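Side-chain contacts in leucyl-tRNA synthetase (PDB 3PZ6), which probably charges tRNA(Leu) with leucine using ATP, this piece being the CP1 editing domain, which probably deacylates mischarged tRNA: residues K64-Q69 and S150-A155; P171-K176 and N206-K211; D193-Y198 and R241-S246; D200-R205 and M219-S224. The protein carries 2 engineered substitutions. One frame throughout, in Å; residues are numbered along the deposited sequence.

Contact 1. Residues K64-Q69 and S150-A155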
# COMPACT_ATOMS: atom_id res chain seq x y z
N LYS A 64 -0.84 14.66 -9.40
CA LYS A 64 -0.58 16.06 -9.72
C LYS A 64 -1.35 17.02 -8.81
O LYS A 64 -0.78 17.99 -8.31
CB LYS A 64 -0.88 16.34 -11.19
N ALA A 65 -2.63 16.73 -8.58
CA ALA A 65 -3.47 17.59 -7.74
C ALA A 65 -2.99 17.63 -6.29
O ALA A 65 -3.05 18.68 -5.65
CB ALA A 65 -4.93 17.17 -7.81
N ILE A 66 -2.53 16.49 -5.77
CA ILE A 66 -1.94 16.43 -4.44
C ILE A 66 -0.68 17.30 -4.37
O ILE A 66 -0.52 18.08 -3.43
CB ILE A 66 -1.64 14.98 -3.99
CG1 ILE A 66 -2.94 14.19 -3.83
CG2 ILE A 66 -0.86 14.98 -2.67
CD1 ILE A 66 -2.76 12.67 -3.81
N PHE A 67 0.18 17.19 -5.39
CA PHE A 67 1.40 17.99 -5.45
C PHE A 67 1.11 19.48 -5.58
O PHE A 67 1.68 20.29 -4.85
CB PHE A 67 2.34 17.51 -6.56
CG PHE A 67 3.08 16.23 -6.24
CD1 PHE A 67 3.98 16.17 -5.18
CD2 PHE A 67 2.88 15.09 -7.00
CE1 PHE A 67 4.66 14.99 -4.88
CE2 PHE A 67 3.56 13.91 -6.71
CZ PHE A 67 4.44 13.86 -5.65
N ASP A 68 0.21 19.84 -6.49
CA ASP A 68 -0.20 21.23 -6.68
C ASP A 68 -0.67 21.88 -5.38
O ASP A 68 -0.36 23.04 -5.11
CB ASP A 68 -1.29 21.35 -7.75
CG ASP A 68 -0.73 21.26 -9.17
OD1 ASP A 68 0.50 21.07 -9.32
OD2 ASP A 68 -1.52 21.39 -10.13
N GLN A 69 -1.42 21.11 -4.59
CA GLN A 69 -1.92 21.55 -3.29
C GLN A 69 -0.79 21.67 -2.27
O GLN A 69 -0.78 22.60 -1.46
CB GLN A 69 -2.99 20.57 -2.80
CG GLN A 69 -3.70 20.99 -1.52
CD GLN A 69 -4.34 19.81 -0.81
OE1 GLN A 69 -5.07 19.02 -1.41
NE2 GLN A 69 -4.06 19.69 0.49
N SER A 150 -10.82 11.01 -1.06
CA SER A 150 -11.15 11.38 -2.44
C SER A 150 -9.94 11.79 -3.27
O SER A 150 -9.81 11.38 -4.43
CB SER A 150 -12.18 12.51 -2.44
OG SER A 150 -13.48 11.99 -2.46
N ASP A 151 -9.08 12.62 -2.69
CA ASP A 151 -7.87 13.08 -3.36
C ASP A 151 -6.89 11.93 -3.59
O ASP A 151 -6.27 11.84 -4.66
CB ASP A 151 -7.20 14.19 -2.54
CG ASP A 151 -8.06 15.43 -2.39
OD1 ASP A 151 -8.86 15.73 -3.32
OD2 ASP A 151 -7.94 16.11 -1.35
N LEU A 152 -6.78 11.05 -2.60
CA LEU A 152 -5.88 9.89 -2.64
C LEU A 152 -6.35 8.80 -3.60
O LEU A 152 -5.53 8.12 -4.22
CB LEU A 152 -5.71 9.29 -1.25
CG LEU A 152 -4.96 10.14 -0.22
CD1 LEU A 152 -5.13 9.53 1.13
CD2 LEU A 152 -3.49 10.27 -0.59
N LEU A 153 -7.66 8.63 -3.71
CA LEU A 153 -8.22 7.53 -4.47
C LEU A 153 -7.71 7.53 -5.91
O LEU A 153 -7.57 8.58 -6.54
CB LEU A 153 -9.75 7.58 -4.42
CG LEU A 153 -10.49 6.25 -4.26
CD1 LEU A 153 -10.16 5.58 -2.92
CD2 LEU A 153 -12.00 6.46 -4.38
N LEU A 154 -7.39 6.33 -6.41
CA LEU A 154 -6.86 6.14 -7.77
C LEU A 154 -5.54 6.90 -8.06
O LEU A 154 -5.25 7.22 -9.21
CB LEU A 154 -7.93 6.42 -8.83
CG LEU A 154 -9.33 5.85 -8.56
CD1 LEU A 154 -10.29 6.31 -9.63
CD2 LEU A 154 -9.33 4.32 -8.44
N ALA A 155 -4.77 7.18 -7.02
CA ALA A 155 -3.40 7.66 -7.18
C ALA A 155 -2.47 6.47 -7.40
O ALA A 155 -2.87 5.33 -7.17
CB ALA A 155 -2.97 8.44 -5.96
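Ile66 meets Asp151 and Leu152 where helix 61-71 meets the short helix 149-152 beside strand 143-148 of the mixed beta sheet of the CP1 editing domain. The touching atom is the Ile66 tip: CD1 lies 3.7 Å from the backbone O of Asp151 and 4.1 Å from CD2 of Leu152. Ile66 CG1 stands beside its own backbone N (chi1 -66°), and the extended second torsion carries CD1 across to the shorter helix. The Leu152 side chain starts in the other direction, but its CD2 branch comes back toward Ile66, and the two side chains cross at about a right angle.

Beside this apolar touch, Gln69 OE1 and Asp151 OD2 approach to 4.1 Å. Both are acceptors and make no bond to each other; the amide and carboxylate planes are 69° apart. Each side chain has a polar partner in strand 143-148, which probably helps to place it: Gln69 NE2 donates to Glu146 O, Asp151 OD2 has a weak bond with Ser148 OG, and Ile147 between them supports both Gln69 and Leu152.

In the next shell, Lys62, from the beginning of helix 61-71, reaches Ser150 O and Leu153 O with NZ and so ties the two helices together a second time. Beyond the helix end, the chain folds into a type II turn and joins strand 167-171 through backbone bonds of Leu154 and Ala155 with Val169. The turn is closed by Ala155 N donating to Leu152 O at 3.0 Å.

Contact 2. Residues P171-K176 and N206-K211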
# COMPACT_ATOMS: atom_id res chain seq x y z
N PRO A 171 -10.23 1.84 -3.07
CA PRO A 171 -11.20 2.06 -2.01
C PRO A 171 -11.49 0.83 -1.14
O PRO A 171 -11.85 -0.24 -1.66
CB PRO A 171 -12.46 2.48 -2.79
CG PRO A 171 -12.34 1.81 -4.08
CD PRO A 171 -10.87 1.70 -4.38
N LEU A 172 -11.30 0.98 0.16
CA LEU A 172 -11.77 -0.00 1.13
C LEU A 172 -12.71 0.66 2.13
O LEU A 172 -12.28 1.45 2.96
CB LEU A 172 -10.60 -0.70 1.83
CG LEU A 172 -10.95 -1.92 2.69
CD1 LEU A 172 -11.57 -3.06 1.87
CD2 LEU A 172 -9.73 -2.42 3.45
N GLU A 173 -13.99 0.33 2.03
CA GLU A 173 -15.04 1.00 2.80
C GLU A 173 -15.06 0.67 4.30
O GLU A 173 -15.75 1.35 5.07
CB GLU A 173 -16.41 0.71 2.20
CG GLU A 173 -16.63 1.34 0.84
CD GLU A 173 -17.86 0.80 0.13
OE1 GLU A 173 -18.47 1.57 -0.65
OE2 GLU A 173 -18.22 -0.39 0.33
N THR A 174 -14.31 -0.35 4.69
CA THR A 174 -14.32 -0.83 6.08
C THR A 174 -13.09 -0.39 6.89
O THR A 174 -12.91 -0.82 8.03
CB THR A 174 -14.44 -2.37 6.14
OG1 THR A 174 -13.28 -2.97 5.54
CG2 THR A 174 -15.70 -2.85 5.43
N ILE A 175 -12.25 0.47 6.31
CA ILE A 175 -11.08 0.99 7.01
C ILE A 175 -11.50 1.81 8.24
O ILE A 175 -12.44 2.61 8.16
CB ILE A 175 -10.17 1.83 6.09
CG1 ILE A 175 -9.34 0.89 5.21
CG2 ILE A 175 -9.27 2.76 6.91
CD1 ILE A 175 -8.45 1.59 4.20
N LYS A 176 -10.81 1.58 9.36
CA LYS A 176 -11.05 2.33 10.59
C LYS A 176 -9.94 3.34 10.84
O LYS A 176 -8.79 2.97 11.07
CB LYS A 176 -11.19 1.38 11.79
CG LYS A 176 -12.28 0.32 11.66
CD LYS A 176 -13.67 0.94 11.50
CE LYS A 176 -14.74 -0.13 11.30
NZ LYS A 176 -16.08 0.48 11.01
N ASN A 206 -21.84 -5.33 -7.72
CA ASN A 206 -22.85 -4.33 -7.33
C ASN A 206 -22.50 -2.88 -7.75
O ASN A 206 -22.82 -1.92 -7.04
CB ASN A 206 -23.17 -4.43 -5.84
CG ASN A 206 -23.76 -5.79 -5.46
OD1 ASN A 206 -24.07 -6.62 -6.33
ND2 ASN A 206 -23.92 -6.02 -4.16
N GLY A 207 -21.85 -2.75 -8.90
CA GLY A 207 -21.48 -1.47 -9.47
C GLY A 207 -20.39 -0.70 -8.73
O GLY A 207 -20.25 0.51 -8.92
N ILE A 208 -19.61 -1.40 -7.92
CA ILE A 208 -18.68 -0.75 -6.99
C ILE A 208 -17.47 -0.10 -7.67
O ILE A 208 -16.97 0.91 -7.19
CB ILE A 208 -18.25 -1.70 -5.84
CG1 ILE A 208 -17.64 -0.90 -4.68
CG2 ILE A 208 -17.34 -2.82 -6.36
CD1 ILE A 208 -17.17 -1.74 -3.50
N ALA A 209 -17.02 -0.67 -8.78
CA ALA A 209 -15.93 -0.07 -9.55
C ALA A 209 -16.34 1.27 -10.19
O ALA A 209 -15.58 2.24 -10.16
CB ALA A 209 -15.41 -1.02 -10.59
N GLU A 210 -17.56 1.30 -10.74
CA GLU A 210 -18.09 2.50 -11.39
C GLU A 210 -18.31 3.60 -10.38
O GLU A 210 -18.01 4.76 -10.65
CB GLU A 210 -19.43 2.22 -12.07
CG GLU A 210 -19.56 0.89 -12.78
CD GLU A 210 -20.88 0.74 -13.53
OE1 GLU A 210 -21.63 -0.21 -13.24
OE2 GLU A 210 -21.16 1.59 -14.42
N LYS A 211 -18.87 3.22 -9.23
CA LYS A 211 -19.15 4.14 -8.13
C LYS A 211 -17.94 5.01 -7.74
O LYS A 211 -18.11 6.16 -7.37
CB LYS A 211 -19.67 3.38 -6.90
CG LYS A 211 -19.75 4.23 -5.63
CD LYS A 211 -20.34 3.46 -4.47
CE LYS A 211 -20.08 4.18 -3.14
NZ LYS A 211 -20.62 5.58 -3.10
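Glu173 reaches across to Ile208 and Lys211 from a turn on the surface of the domain. Its CB sets out toward the short helix, and CG continues from the position beside the backbone N (chi1 -68°). Beyond CG the chain is extended, which carries the carboxylate clear of its own backbone and delivers both oxygens to the helix. OE2 comes to 4.2 Å from Ile208 CD1, the end of an equally extended isoleucine branch, and the two side chains run antiparallel past one another.

OE1 lies 4.0 Å from Lys211 CE. The lysine is bent at its last torsion (chi4 57°), and NZ stays 5.2 Å from Glu173 OE1. The charges are therefore neighbours without forming a salt bridge, and their attraction is probably modest. The polar partner of OE1 is instead the hydroxyl of Tyr212, the residue directly after the helix. Glu173 and Lys211 also touch molecules of the crystal lattice, which may influence the conformations of both.

Behind the glutamate, Pro171 packs on Tyr212 and on Ile201 of helix 192-202, while Leu172 is bonded through its backbone to Val100. The arrangement is that of a type I beta turn, Leu172 to Ile175, closed by a weak bond and leaving strand 167-171, with its second residue reaching to a weakly bonded helix at 208-211.

Contact 3. Residues D193-Y198 and R241-S246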
# COMPACT_ATOMS: atom_id res chain seq x y z
N ASP A 193 -9.43 -11.07 2.95
CA ASP A 193 -10.14 -9.79 2.91
C ASP A 193 -9.64 -8.93 1.76
O ASP A 193 -10.44 -8.41 0.97
CB ASP A 193 -10.04 -9.05 4.25
CG ASP A 193 -11.02 -9.60 5.31
OD1 ASP A 193 -12.17 -9.95 4.96
OD2 ASP A 193 -10.65 -9.69 6.51
N ASP A 194 -8.32 -8.79 1.65
CA ASP A 194 -7.70 -8.12 0.51
C ASP A 194 -8.22 -8.70 -0.80
O ASP A 194 -8.64 -7.95 -1.69
CB ASP A 194 -6.17 -8.22 0.55
CG ASP A 194 -5.53 -7.28 1.57
OD1 ASP A 194 -6.22 -6.42 2.14
OD2 ASP A 194 -4.32 -7.42 1.79
N TYR A 195 -8.21 -10.02 -0.93
CA TYR A 195 -8.65 -10.66 -2.16
C TYR A 195 -10.14 -10.42 -2.46
O TYR A 195 -10.50 -10.16 -3.60
CB TYR A 195 -8.35 -12.16 -2.18
CG TYR A 195 -8.82 -12.83 -3.46
CD1 TYR A 195 -8.16 -12.60 -4.68
CD2 TYR A 195 -9.93 -13.67 -3.47
CE1 TYR A 195 -8.57 -13.20 -5.86
CE2 TYR A 195 -10.35 -14.28 -4.65
CZ TYR A 195 -9.67 -14.04 -5.84
OH TYR A 195 -10.09 -14.63 -7.02
N ALA A 196 -10.98 -10.52 -1.42
CA ALA A 196 -12.42 -10.33 -1.59
C ALA A 196 -12.72 -8.95 -2.18
O ALA A 196 -13.42 -8.83 -3.19
CB ALA A 196 -13.16 -10.55 -0.28
N CYS A 197 -12.17 -7.91 -1.57
CA CYS A 197 -12.35 -6.56 -2.07
C CYS A 197 -11.75 -6.37 -3.46
O CYS A 197 -12.37 -5.77 -4.34
CB CYS A 197 -11.78 -5.53 -1.12
SG CYS A 197 -12.23 -3.88 -1.65
N TYR A 198 -10.55 -6.91 -3.65
CA TYR A 198 -9.86 -6.85 -4.93
C TYR A 198 -10.75 -7.43 -6.03
O TYR A 198 -10.97 -6.79 -7.06
CB TYR A 198 -8.51 -7.56 -4.83
CG TYR A 198 -7.79 -7.78 -6.15
CD1 TYR A 198 -6.88 -6.84 -6.64
CD2 TYR A 198 -8.02 -8.93 -6.90
CE1 TYR A 198 -6.23 -7.05 -7.85
CE2 TYR A 198 -7.38 -9.13 -8.11
CZ TYR A 198 -6.48 -8.19 -8.58
OH TYR A 198 -5.84 -8.41 -9.78
N ARG A 241 -7.01 -19.62 -3.54
CA ARG A 241 -7.45 -21.03 -3.59
C ARG A 241 -8.56 -21.36 -2.58
O ARG A 241 -9.56 -21.97 -2.93
CB ARG A 241 -6.28 -21.99 -3.37
CG ARG A 241 -5.31 -22.10 -4.53
CD ARG A 241 -4.16 -23.02 -4.16
NE ARG A 241 -3.01 -22.85 -5.05
CZ ARG A 241 -2.80 -23.56 -6.16
NH1 ARG A 241 -3.67 -24.50 -6.52
NH2 ARG A 241 -1.73 -23.33 -6.90
N LEU A 242 -8.36 -20.96 -1.33
CA LEU A 242 -9.37 -21.20 -0.31
C LEU A 242 -10.62 -20.38 -0.56
O LEU A 242 -11.72 -20.89 -0.40
CB LEU A 242 -8.81 -20.94 1.09
CG LEU A 242 -7.68 -21.86 1.60
CD1 LEU A 242 -7.45 -21.62 3.08
CD2 LEU A 242 -7.96 -23.34 1.35
N CYS A 243 -10.46 -19.13 -0.97
CA CYS A 243 -11.61 -18.28 -1.29
C CYS A 243 -12.43 -18.81 -2.47
O CYS A 243 -13.65 -18.73 -2.44
CB CYS A 243 -11.17 -16.84 -1.57
SG CYS A 243 -10.87 -15.85 -0.09
N GLU A 244 -11.75 -19.34 -3.48
CA GLU A 244 -12.43 -19.80 -4.70
C GLU A 244 -13.03 -21.20 -4.57
O GLU A 244 -14.06 -21.50 -5.18
CB GLU A 244 -11.50 -19.72 -5.93
CG GLU A 244 -11.14 -18.29 -6.38
CD GLU A 244 -12.35 -17.44 -6.81
OE1 GLU A 244 -13.37 -18.01 -7.24
OE2 GLU A 244 -12.26 -16.20 -6.71
N GLU A 245 -12.39 -22.05 -3.76
CA GLU A 245 -12.88 -23.41 -3.51
C GLU A 245 -13.98 -23.44 -2.45
O GLU A 245 -14.68 -24.44 -2.31
CB GLU A 245 -11.73 -24.35 -3.13
N SER A 246 -14.13 -22.35 -1.70
CA SER A 246 -15.25 -22.19 -0.77
C SER A 246 -16.35 -21.32 -1.38
O SER A 246 -17.36 -21.05 -0.74
CB SER A 246 -14.79 -21.59 0.56
OG SER A 246 -13.87 -22.44 1.21
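Tyr195 and Glu244 join two helices, 192-202 and 238-245, by a side-chain hydrogen bond, with Cys243 supplying apolar packing beside it, at the periphery of the CP1 editing domain. The tyrosine is the donor: its OH lies 2.7 Å from Glu244 OE2. It meets that oxygen on the anti side, 25° out of the carboxylate plane. OE2 stands at the edge of the ring and in the ring plane, whereas the carboxylate as a whole is turned perpendicular to the ring.

Two torsions bring the groups together. Tyr195 holds CG anti to its backbone N, which sends the ring out toward the second helix; Glu244 is bent at chi2 (-61°), which folds its carboxylate back to the phenol. Lys199, one turn further along the tyrosine's helix, forms a long, weak ion pair with the same OE2 and may add slightly to its polarisation.

Cys243 approaches the ring obliquely. Its CB is 3.9 Å from Tyr195 CD2, and its SG is 5.4 Å from the ring centroid, 71° off the normal, a sulfur-aromatic contact.

Further out, Cys243 also rests on Ile260 of helix 254-271, and Leu242 packs on Ile260 and Ile263. Tyr195 touches Pro188, and Asp194 is fixed by Trp99 NE1 and Val187 N. Helix 238-245 packs on both helix 254-271 and helix 192-202, which also touch each other through Asp193 and Leu257; helix 192-202 is tied in turn to strand 97-100 through Trp99.

Contact 4. Residues D200-R205 and M219-S224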
# COMPACT_ATOMS: atom_id res chain seq x y z
N ASP A 200 -14.06 -8.04 -5.85
CA ASP A 200 -15.24 -7.18 -5.96
C ASP A 200 -15.05 -6.01 -6.95
O ASP A 200 -15.95 -5.74 -7.76
CB ASP A 200 -15.63 -6.63 -4.58
CG ASP A 200 -16.40 -7.64 -3.74
OD1 ASP A 200 -16.80 -8.71 -4.28
OD2 ASP A 200 -16.62 -7.36 -2.54
N ILE A 201 -13.90 -5.33 -6.88
CA ILE A 201 -13.59 -4.23 -7.78
C ILE A 201 -13.44 -4.77 -9.20
O ILE A 201 -14.05 -4.24 -10.14
CB ILE A 201 -12.29 -3.48 -7.37
CG1 ILE A 201 -12.24 -3.13 -5.87
CG2 ILE A 201 -12.04 -2.26 -8.27
CD1 ILE A 201 -12.91 -1.85 -5.46
N LEU A 202 -12.66 -5.84 -9.35
CA LEU A 202 -12.33 -6.41 -10.66
C LEU A 202 -13.55 -6.72 -11.52
O LEU A 202 -13.56 -6.45 -12.72
CB LEU A 202 -11.47 -7.66 -10.47
CG LEU A 202 -10.76 -8.31 -11.67
CD1 LEU A 202 -9.72 -7.38 -12.30
CD2 LEU A 202 -10.12 -9.62 -11.23
N GLU A 203 -14.58 -7.29 -10.89
CA GLU A 203 -15.79 -7.71 -11.60
C GLU A 203 -16.94 -6.74 -11.35
O GLU A 203 -18.10 -7.09 -11.55
CB GLU A 203 -16.19 -9.13 -11.16
CG GLU A 203 -15.07 -10.17 -11.25
CD GLU A 203 -15.47 -11.51 -10.64
OE1 GLU A 203 -16.27 -11.51 -9.67
OE2 GLU A 203 -14.99 -12.56 -11.12
N ASN A 204 -16.61 -5.53 -10.92
CA ASN A 204 -17.59 -4.48 -10.69
C ASN A 204 -18.83 -4.93 -9.90
O ASN A 204 -19.96 -4.55 -10.21
CB ASN A 204 -18.00 -3.84 -12.02
CG ASN A 204 -18.84 -2.60 -11.83
OD1 ASN A 204 -18.56 -1.77 -10.97
ND2 ASN A 204 -19.87 -2.47 -12.64
N ARG A 205 -18.59 -5.74 -8.87
CA ARG A 205 -19.64 -6.29 -8.03
C ARG A 205 -20.54 -5.19 -7.49
O ARG A 205 -20.05 -4.22 -6.89
CB ARG A 205 -19.04 -7.12 -6.90
CG ARG A 205 -20.00 -7.45 -5.76
CD ARG A 205 -19.91 -8.91 -5.33
NE ARG A 205 -20.91 -9.73 -6.00
CZ ARG A 205 -20.72 -10.41 -7.12
NH1 ARG A 205 -19.54 -10.41 -7.74
NH2 ARG A 205 -21.73 -11.11 -7.64
N MET A 219 -6.06 -0.37 -13.70
CA MET A 219 -5.74 -0.28 -12.28
C MET A 219 -5.72 -1.60 -11.51
O MET A 219 -5.20 -1.66 -10.40
CB MET A 219 -6.67 0.74 -11.60
CG MET A 219 -6.63 2.13 -12.22
SD MET A 219 -7.79 3.26 -11.44
CE MET A 219 -7.54 4.79 -12.36
N LEU A 220 -6.25 -2.67 -12.10
CA LEU A 220 -6.33 -3.97 -11.42
C LEU A 220 -5.87 -5.17 -12.24
O LEU A 220 -5.11 -5.99 -11.75
CB LEU A 220 -7.75 -4.24 -10.92
CG LEU A 220 -8.17 -3.62 -9.60
CD1 LEU A 220 -9.29 -4.43 -9.04
CD2 LEU A 220 -7.01 -3.65 -8.63
N GLU A 221 -6.35 -5.26 -13.48
CA GLU A 221 -5.99 -6.36 -14.39
C GLU A 221 -4.49 -6.61 -14.59
O GLU A 221 -4.08 -7.76 -14.68
CB GLU A 221 -6.69 -6.18 -15.75
CG GLU A 221 -8.17 -6.59 -15.72
CD GLU A 221 -8.92 -6.26 -17.00
OE1 GLU A 221 -8.27 -6.02 -18.06
OE2 GLU A 221 -10.17 -6.26 -16.95
N PRO A 222 -3.66 -5.54 -14.66
CA PRO A 222 -2.22 -5.81 -14.75
C PRO A 222 -1.56 -6.17 -13.41
O PRO A 222 -0.38 -6.51 -13.40
CB PRO A 222 -1.64 -4.48 -15.28
CG PRO A 222 -2.81 -3.58 -15.53
CD PRO A 222 -3.94 -4.09 -14.73
N TYR A 223 -2.30 -6.11 -12.31
CA TYR A 223 -1.73 -6.39 -10.99
C TYR A 223 -2.40 -7.59 -10.35
O TYR A 223 -3.13 -7.47 -9.36
CB TYR A 223 -1.81 -5.15 -10.09
CG TYR A 223 -1.43 -3.89 -10.82
CD1 TYR A 223 -0.09 -3.51 -10.92
CD2 TYR A 223 -2.40 -3.09 -11.42
CE1 TYR A 223 0.26 -2.36 -11.61
CE2 TYR A 223 -2.05 -1.94 -12.11
CZ TYR A 223 -0.72 -1.58 -12.20
OH TYR A 223 -0.37 -0.44 -12.88
N SER A 224 -2.17 -8.76 -10.92
CA SER A 224 -2.75 -9.98 -10.39
C SER A 224 -2.01 -10.41 -9.12
O SER A 224 -0.83 -10.09 -8.96
CB SER A 224 -2.65 -11.09 -11.43
OG SER A 224 -1.29 -11.44 -11.61
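Leu220, which packs on Ile201 and Leu202, also places its backbone N at the edge of the Tyr223 ring, in the ring plane. One face of that ring carries Pro222 CB, 4.1 Å above the plane and offset toward the rim. Leu220, Pro222 and Tyr223 belong to a type I beta turn, Leu220 to Tyr223, that follows helix 216-219; Tyr164, from outside the turn, adds an edge-to-face pairing with Tyr223. Across the contact, helix 192-202 finishes in a Schellman motif. The contact is thus a turn packed on a helix C-terminus.

Leu220 CD1 does most of the touching. It sits 3.6 Å from Ile201 CB and equally close to Ile201 CG2, the branch that lies anti to the backbone N; the two side chains cross at about a right angle. Leu202 meets the turn from the next position on the helix. With its CG anti to the backbone N (chi1 -168°), CD1 swings across to 4.0 Å from Leu220 CB and 3.8 Å from Glu221 CG, so the glutamate contributes its aliphatic stem while its carboxylate extends beyond.

The apolar cluster continues into strand 167-171, where Leu170 touches Leu220 and Pro171 touches Ile201, while Val216 lies against both Leu202 and Glu221. Tyr198 OH bonds to Leu220 O and probably also to Tyr223 O, on the same turn.

Asn204, with phi 47°, is the C-prime residue that turns the chain away from the helix. Its N bonds to Ile201 O at 3.0 Å, and Arg205 N returns to Asp200 O at 2.9 Å.

From the N terminus, contact 1 comes first, closing a long loop between helix 61-71 and helix 149-152 before any other contact opens. Contact 2 begins at the end of strand 167-171 and crosses contact 3, because residues 193-198 come before 206-211 and their partner 241-246 comes after. Contact 4 also alternates with contact 2, yet nests inside the loop closed by contact 3. Contacts 3 and 4 share helix 192-202. Contact 1 is joined to the rest by packing: Leu153 CD1 meets Pro171 N of contact 2 at 3.7 Å, and Leu154 touches Met219 of contact 4. Glu210 OE1 and Asn204 ND2, 2.9 Å apart, probably bond contact 2 to contact 4.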